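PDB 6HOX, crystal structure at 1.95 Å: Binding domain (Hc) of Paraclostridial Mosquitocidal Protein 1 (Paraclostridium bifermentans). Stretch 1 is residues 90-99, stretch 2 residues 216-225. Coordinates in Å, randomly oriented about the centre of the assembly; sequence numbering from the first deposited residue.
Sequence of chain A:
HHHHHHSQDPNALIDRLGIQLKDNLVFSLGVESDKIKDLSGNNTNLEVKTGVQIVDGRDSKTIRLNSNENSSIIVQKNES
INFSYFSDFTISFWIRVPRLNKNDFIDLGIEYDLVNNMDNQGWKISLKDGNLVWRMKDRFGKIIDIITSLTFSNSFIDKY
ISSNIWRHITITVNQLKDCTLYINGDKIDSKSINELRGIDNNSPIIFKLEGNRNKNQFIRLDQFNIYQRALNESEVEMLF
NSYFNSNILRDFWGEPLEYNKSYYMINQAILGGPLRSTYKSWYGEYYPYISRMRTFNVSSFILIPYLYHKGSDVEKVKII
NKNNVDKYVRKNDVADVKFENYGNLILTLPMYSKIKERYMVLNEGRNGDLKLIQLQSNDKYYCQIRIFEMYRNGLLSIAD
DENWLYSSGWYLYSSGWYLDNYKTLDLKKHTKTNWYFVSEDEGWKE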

ATOM      1  N   THR A  90      14.933  17.344   2.143  1.00 25.86           N
ATOM      2  CA  THR A  90      14.243  16.105   1.892  1.00 25.72           C
ATOM      3  C   THR A  90      12.734  16.377   1.840  1.00 26.03           C
ATOM      4  O   THR A  90      12.202  17.173   2.630  1.00 24.90           O
ATOM      5  CB  THR A  90      14.589  15.058   2.957  1.00 25.02           C
ATOM      6  OG1 THR A  90      16.000  14.858   2.864  1.00 25.16           O
ATOM      7  CG2 THR A  90      13.859  13.744   2.769  1.00 25.16           C
ATOM      8  N   ILE A  91      12.088  15.750   0.854  1.00 24.32           N
ATOM      9  CA  ILE A  91      10.666  15.660   0.740  1.00 24.06           C
ATOM     10  C   ILE A  91      10.288  14.183   0.933  1.00 23.67           C
ATOM     11  O   ILE A  91      10.853  13.318   0.267  1.00 23.61           O
ATOM     12  CB  ILE A  91      10.193  16.219  -0.619  1.00 24.47           C
ATOM     13  CG1 ILE A  91      10.380  17.738  -0.699  1.00 25.04           C
ATOM     14  CG2 ILE A  91       8.744  15.827  -0.900  1.00 26.14           C
ATOM     15  CD1 ILE A  91      10.076  18.341  -2.058  1.00 24.42           C
ATOM     16  N   SER A  92       9.330  13.917   1.825  1.00 22.00           N
ATOM     17  CA  SER A  92       8.727  12.577   1.989  1.00 22.40           C
ATOM     18  C   SER A  92       7.197  12.681   2.026  1.00 22.48           C
ATOM     19  O   SER A  92       6.636  13.720   2.360  1.00 24.10           O
ATOM     20  CB  SER A  92       9.275  11.840   3.191  1.00 21.52           C
ATOM     21  OG  SER A  92       8.859  12.398   4.430  1.00 22.75           O
ATOM     22  N   PHE A  93       6.527  11.600   1.623  1.00 21.55           N
ATOM     23  CA  PHE A  93       5.071  11.553   1.650  1.00 20.65           C
ATOM     24  C   PHE A  93       4.566  10.134   1.380  1.00 21.03           C
ATOM     25  O   PHE A  93       5.201   9.305   0.644  1.00 20.27           O
ATOM     26  CB  PHE A  93       4.463  12.520   0.622  1.00 21.14           C
ATOM     27  CG  PHE A  93       4.898  12.321  -0.811  1.00 20.97           C
ATOM     28  CD1 PHE A  93       6.055  12.914  -1.290  1.00 22.65           C
ATOM     29  CD2 PHE A  93       4.133  11.578  -1.689  1.00 22.12           C
ATOM     30  CE1 PHE A  93       6.464  12.734  -2.600  1.00 22.25           C
ATOM     31  CE2 PHE A  93       4.519  11.430  -3.010  1.00 24.32           C
ATOM     32  CZ  PHE A  93       5.693  11.993  -3.459  1.00 23.64           C
ATOM     33  N   TRP A  94       3.395   9.867   1.970  1.00 21.38           N
ATOM     34  CA  TRP A  94       2.587   8.716   1.631  1.00 21.24           C
ATOM     35  C   TRP A  94       1.650   9.122   0.502  1.00 22.50           C
ATOM     36  O   TRP A  94       1.021  10.185   0.584  1.00 22.84           O
ATOM     37  CB  TRP A  94       1.800   8.239   2.847  1.00 22.09           C
ATOM     38  CG  TRP A  94       2.612   7.443   3.816  1.00 22.41           C
ATOM     39  CD1 TRP A  94       3.127   7.859   5.009  1.00 23.10           C
ATOM     40  CD2 TRP A  94       2.997   6.064   3.671  1.00 23.48           C
ATOM     41  NE1 TRP A  94       3.789   6.833   5.625  1.00 22.47           N
ATOM     42  CE2 TRP A  94       3.719   5.716   4.833  1.00 23.57           C
ATOM     43  CE3 TRP A  94       2.779   5.087   2.689  1.00 23.12           C
ATOM     44  CZ2 TRP A  94       4.252   4.441   5.013  1.00 23.54           C
ATOM     45  CZ3 TRP A  94       3.286   3.819   2.884  1.00 22.08           C
ATOM     46  CH2 TRP A  94       4.009   3.505   4.033  1.00 23.05           C
ATOM     47  N   ILE A  95       1.559   8.266  -0.518  1.00 22.11           N
ATOM     48  CA  ILE A  95       0.693   8.479  -1.648  1.00 23.18           C
ATOM     49  C   ILE A  95      -0.059   7.185  -1.964  1.00 22.87           C
ATOM     50  O   ILE A  95       0.487   6.077  -1.868  1.00 22.83           O
ATOM     51  CB  ILE A  95       1.478   9.001  -2.868  1.00 23.61           C
ATOM     52  CG1 ILE A  95       0.534   9.691  -3.858  1.00 25.92           C
ATOM     53  CG2 ILE A  95       2.301   7.907  -3.526  1.00 23.13           C
ATOM     54  CD1 ILE A  95       1.247  10.334  -5.039  1.00 27.77           C
ATOM     55  N   ARG A  96      -1.330   7.342  -2.328  1.00 22.02           N
ATOM     56  CA  ARG A  96      -2.121   6.266  -2.860  1.00 22.34           C
ATOM     57  C   ARG A  96      -2.751   6.758  -4.162  1.00 21.97           C
ATOM     58  O   ARG A  96      -3.615   7.639  -4.137  1.00 21.95           O
ATOM     59  CB  ARG A  96      -3.174   5.815  -1.846  1.00 22.71           C
ATOM     60  CG  ARG A  96      -3.852   4.496  -2.191  1.00 22.95           C
ATOM     61  CD  ARG A  96      -4.886   4.114  -1.157  1.00 23.65           C
ATOM     62  NE  ARG A  96      -5.635   2.912  -1.504  1.00 24.39           N
ATOM     63  CZ  ARG A  96      -6.670   2.448  -0.810  1.00 23.84           C
ATOM     64  NH1 ARG A  96      -7.189   3.168   0.169  1.00 23.72           N
ATOM     65  NH2 ARG A  96      -7.207   1.278  -1.106  1.00 23.57           N
ATOM     66  N   VAL A  97      -2.256   6.213  -5.271  1.00 20.90           N
ATOM     67  CA  VAL A  97      -2.688   6.516  -6.608  1.00 22.15           C
ATOM     68  C   VAL A  97      -3.537   5.375  -7.139  1.00 22.93           C
ATOM     69  O   VAL A  97      -3.107   4.223  -7.069  1.00 24.62           O
ATOM     70  CB  VAL A  97      -1.478   6.728  -7.527  1.00 22.13           C
ATOM     71  CG1 VAL A  97      -1.899   7.039  -8.954  1.00 21.33           C
ATOM     72  CG2 VAL A  97      -0.535   7.790  -6.967  1.00 22.74           C
ATOM     73  N   PRO A  98      -4.724   5.646  -7.741  1.00 26.59           N
ATOM     74  CA  PRO A  98      -5.601   4.577  -8.226  1.00 25.60           C
ATOM     75  C   PRO A  98      -4.880   3.640  -9.204  1.00 26.09           C
ATOM     76  O   PRO A  98      -3.983   4.063  -9.926  1.00 26.27           O
ATOM     77  CB  PRO A  98      -6.752   5.334  -8.908  1.00 25.35           C
ATOM     78  CG  PRO A  98      -6.790   6.636  -8.140  1.00 25.30           C
ATOM     79  CD  PRO A  98      -5.323   6.975  -7.949  1.00 26.27           C
ATOM     80  N   ARG A  99      -5.292   2.377  -9.201  1.00 24.92           N
ATOM     81  CA  ARG A  99      -4.746   1.381 -10.086  1.00 28.27           C
ATOM     82  C   ARG A  99      -5.016   1.777 -11.534  1.00 28.05           C
ATOM     83  O   ARG A  99      -6.134   2.113 -11.917  1.00 31.37           O
ATOM     84  CB  ARG A  99      -5.348  -0.008  -9.870  1.00 27.84           C
ATOM     85  CG  ARG A  99      -4.491  -1.102 -10.489  1.00 28.38           C
ATOM     86  CD  ARG A  99      -5.332  -2.206 -11.070  1.00 30.69           C
ATOM     87  NE  ARG A  99      -6.093  -1.731 -12.209  1.00 30.75           N
ATOM     88  CZ  ARG A  99      -7.408  -1.800 -12.303  1.00 29.99           C
ATOM     89  NH1 ARG A  99      -8.100  -2.429 -11.372  1.00 28.83           N
ATOM     90  NH2 ARG A  99      -8.026  -1.240 -13.326  1.00 30.65           N
TER
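Stretch 2 216-225: NQFIRLDQFN

Stretch 2 lies beside stretch 1 as an antiparallel neighbour in a beta sheet, held by paired backbone hydrogen bonds and interrupted by one beta bulge. The strand directions differ by 170°, and the axes approach to 4.6 Å.

Three residue pairs exchange two hydrogen bonds each. Ser-92 N donates to Asn-225 O at 3.0 Å, and Asn-225 N returns to Ser-92 O at 2.8 Å. Trp-94 N to Asp-222 O is 2.8 Å, and Asp-222 N to Trp-94 O is 2.9 Å. Arg-96 N to Arg-220 O is 2.9 Å, and Arg-220 N to Arg-96 O is 3.1 Å. Ile-95 sits opposite Leu-221 as a non-hydrogen-bonded pair.

Between the first two pairs, stretch 1 advances two residues and stretch 2 three. The extra residue makes the bulge. Here Gln-223 has phi/psi of 53/52, far from an extended strand. Gln-223 O comes within 3.1 Å of Ser-92 O, but both are acceptors and no hydrogen bond forms; water 1 links Gln-223 O to Ser-92 OG, at 2.8 Å from each atom.

On the face that carries Ile-95 and Leu-221, the side chains of the two strands pack through apolar contacts. Ile-91 CG2 meets Phe-224 CZ at 3.6 Å, and Phe-93 CD2 meets Leu-221 CD1 at 3.7 Å. The rings of Phe-93 and Phe-224 are near parallel but slid apart, with centroids at 5.5 Å. Further along, Ile-95 CG1 packs on Ile-219 CG2 at 3.7 Å, and Val-97 CG2 on Ile-219 CD1 at 3.7 Å.

Arg-96 and Arg-220 share the other face with Trp-94 and Asp-222. Their guanidinium groups stack flat, with centres 3.9 Å apart and planes at 8°, despite like charge. Water 2 accepts from Arg-220 NE at 2.7 Å and donates to Arg-96 O at 2.8 Å.

Past the last bridge, toward the end of stretch 1, Pro-98 CG lies over the Phe-218 ring face, 4.0 Å from its centroid.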

ATOM      1  N   ASN A 216     -11.625  11.603 -13.657  1.00 30.85           N
ATOM      2  CA  ASN A 216     -11.971  10.652 -12.623  1.00 30.34           C
ATOM      3  C   ASN A 216     -10.770  10.436 -11.690  1.00 29.82           C
ATOM      4  O   ASN A 216     -10.922   9.858 -10.641  1.00 29.11           O
ATOM      5  CB  ASN A 216     -12.481   9.352 -13.240  1.00 33.90           C
ATOM      6  CG  ASN A 216     -13.768   9.563 -14.012  1.00 36.58           C
ATOM      7  OD1 ASN A 216     -14.742  10.077 -13.467  1.00 43.28           O
ATOM      8  ND2 ASN A 216     -13.776   9.210 -15.283  1.00 37.87           N
ATOM      9  N   GLN A 217      -9.578  10.913 -12.075  1.00 29.47           N
ATOM     10  CA  GLN A 217      -8.387  10.727 -11.250  1.00 26.57           C
ATOM     11  C   GLN A 217      -8.555  11.456  -9.915  1.00 25.14           C
ATOM     12  O   GLN A 217      -9.133  12.560  -9.830  1.00 27.40           O
ATOM     13  CB  GLN A 217      -7.131  11.221 -11.969  1.00 26.73           C
ATOM     14  CG  GLN A 217      -5.823  10.876 -11.271  1.00 25.43           C
ATOM     15  CD  GLN A 217      -5.583   9.396 -11.088  1.00 25.17           C
ATOM     16  OE1 GLN A 217      -6.390   8.682 -10.488  1.00 26.47           O
ATOM     17  NE2 GLN A 217      -4.425   8.937 -11.526  1.00 21.48           N
ATOM     18  N   PHE A 218      -8.058  10.804  -8.864  1.00 24.43           N
ATOM     19  CA  PHE A 218      -8.018  11.351  -7.526  1.00 24.09           C
ATOM     20  C   PHE A 218      -6.820  10.732  -6.810  1.00 23.62           C
ATOM     21  O   PHE A 218      -6.426   9.599  -7.090  1.00 23.38           O
ATOM     22  CB  PHE A 218      -9.334  11.092  -6.785  1.00 25.66           C
ATOM     23  CG  PHE A 218      -9.604   9.642  -6.429  1.00 26.41           C
ATOM     24  CD1 PHE A 218     -10.126   8.761  -7.362  1.00 27.07           C
ATOM     25  CD2 PHE A 218      -9.329   9.156  -5.158  1.00 27.59           C
ATOM     26  CE1 PHE A 218     -10.372   7.433  -7.029  1.00 28.38           C
ATOM     27  CE2 PHE A 218      -9.595   7.837  -4.815  1.00 26.50           C
ATOM     28  CZ  PHE A 218     -10.103   6.972  -5.759  1.00 27.45           C
ATOM     29  N   ILE A 219      -6.242  11.479  -5.877  1.00 23.08           N
ATOM     30  CA  ILE A 219      -5.064  11.008  -5.177  1.00 26.26           C
ATOM     31  C   ILE A 219      -5.308  11.162  -3.682  1.00 25.56           C
ATOM     32  O   ILE A 219      -5.926  12.121  -3.258  1.00 28.40           O
ATOM     33  CB  ILE A 219      -3.821  11.800  -5.625  1.00 29.41           C
ATOM     34  CG1 ILE A 219      -3.602  11.715  -7.137  1.00 28.59           C
ATOM     35  CG2 ILE A 219      -2.595  11.372  -4.844  1.00 31.05           C
ATOM     36  CD1 ILE A 219      -3.183  10.362  -7.624  1.00 31.73           C
ATOM     37  N   ARG A 220      -4.797  10.216  -2.899  1.00 24.68           N
ATOM     38  CA  ARG A 220      -4.771  10.353  -1.458  1.00 24.44           C
ATOM     39  C   ARG A 220      -3.317  10.558  -1.037  1.00 25.07           C
ATOM     40  O   ARG A 220      -2.406   9.864  -1.523  1.00 23.84           O
ATOM     41  CB  ARG A 220      -5.495   9.163  -0.817  1.00 24.99           C
ATOM     42  CG  ARG A 220      -6.996   9.220  -1.049  1.00 25.29           C
ATOM     43  CD  ARG A 220      -7.719   7.904  -0.872  1.00 26.08           C
ATOM     44  NE  ARG A 220      -7.485   6.992  -1.967  1.00 28.27           N
ATOM     45  CZ  ARG A 220      -8.093   5.817  -2.109  1.00 28.11           C
ATOM     46  NH1 ARG A 220      -9.006   5.439  -1.223  1.00 30.65           N
ATOM     47  NH2 ARG A 220      -7.799   5.041  -3.142  1.00 25.70           N
ATOM     48  N   LEU A 221      -3.117  11.530  -0.144  1.00 24.29           N
ATOM     49  CA  LEU A 221      -1.792  12.067   0.189  1.00 26.30           C
ATOM     50  C   LEU A 221      -1.722  12.315   1.701  1.00 24.09           C
ATOM     51  O   LEU A 221      -2.627  12.930   2.270  1.00 26.22           O
ATOM     52  CB  LEU A 221      -1.610  13.352  -0.626  1.00 28.12           C
ATOM     53  CG  LEU A 221      -0.210  13.963  -0.682  1.00 32.89           C
ATOM     54  CD1 LEU A 221       0.752  13.092  -1.493  1.00 30.40           C
ATOM     55  CD2 LEU A 221      -0.283  15.372  -1.262  1.00 31.11           C
ATOM     56  N   ASP A 222      -0.662  11.821   2.351  1.00 22.64           N
ATOM     57  CA  ASP A 222      -0.535  11.932   3.789  1.00 23.45           C
ATOM     58  C   ASP A 222       0.934  12.117   4.195  1.00 23.36           C
ATOM     59  O   ASP A 222       1.846  11.581   3.587  1.00 23.61           O
ATOM     60  CB  ASP A 222      -1.193  10.739   4.495  1.00 25.24           C
ATOM     61  CG  ASP A 222      -1.451  10.996   5.978  1.00 28.60           C
ATOM     62  OD1 ASP A 222      -1.662  12.185   6.333  1.00 28.45           O
ATOM     63  OD2 ASP A 222      -1.413  10.024   6.772  1.00 26.70           O
ATOM     64  N   GLN A 223       1.141  12.872   5.277  1.00 24.69           N
ATOM     65  CA  GLN A 223       2.462  13.110   5.856  1.00 25.64           C
ATOM     66  C   GLN A 223       3.413  13.629   4.762  1.00 25.38           C
ATOM     67  O   GLN A 223       4.518  13.088   4.578  1.00 24.93           O
ATOM     68  CB  GLN A 223       3.013  11.849   6.525  1.00 26.24           C
ATOM     69  CG  GLN A 223       2.085  11.233   7.576  1.00 30.96           C
ATOM     70  CD  GLN A 223       1.864  12.164   8.745  1.00 32.80           C
ATOM     71  OE1 GLN A 223       0.747  12.578   9.042  1.00 44.12           O
ATOM     72  NE2 GLN A 223       2.944  12.549   9.388  1.00 32.26           N
ATOM     73  N   PHE A 224       2.989  14.675   4.040  1.00 22.49           N
ATOM     74  CA  PHE A 224       3.882  15.337   3.127  1.00 23.56           C
ATOM     75  C   PHE A 224       4.786  16.252   3.953  1.00 25.00           C
ATOM     76  O   PHE A 224       4.349  17.288   4.487  1.00 25.16           O
ATOM     77  CB  PHE A 224       3.143  16.078   2.018  1.00 24.66           C
ATOM     78  CG  PHE A 224       4.047  16.665   0.964  1.00 24.32           C
ATOM     79  CD1 PHE A 224       4.768  17.826   1.203  1.00 24.75           C
ATOM     80  CD2 PHE A 224       4.165  16.056  -0.278  1.00 25.28           C
ATOM     81  CE1 PHE A 224       5.574  18.377   0.215  1.00 25.28           C
ATOM     82  CE2 PHE A 224       4.974  16.601  -1.264  1.00 24.77           C
ATOM     83  CZ  PHE A 224       5.682  17.755  -1.012  1.00 25.69           C
ATOM     84  N   ASN A 225       6.031  15.807   4.098  1.00 23.44           N
ATOM     85  CA  ASN A 225       6.972  16.368   5.003  1.00 25.51           C
ATOM     86  C   ASN A 225       8.112  17.000   4.209  1.00 23.84           C
ATOM     87  O   ASN A 225       8.526  16.447   3.193  1.00 24.85           O
ATOM     88  CB  ASN A 225       7.534  15.319   5.963  1.00 25.20           C
ATOM     89  CG  ASN A 225       6.485  14.741   6.882  1.00 26.39           C
ATOM     90  OD1 ASN A 225       5.342  15.200   6.891  1.00 26.59           O
ATOM     91  ND2 ASN A 225       6.870  13.713   7.625  1.00 27.51           N
TER
HETATM   92  O   HOH W   1       6.454  11.096   5.167  1.00 20.63           O
HETATM   93  O   HOH W   2      -6.383   7.429  -4.421  1.00 25.03           O
HETATM   94  O   HOH W   3      -3.955   5.893 -11.958  1.00 26.58           O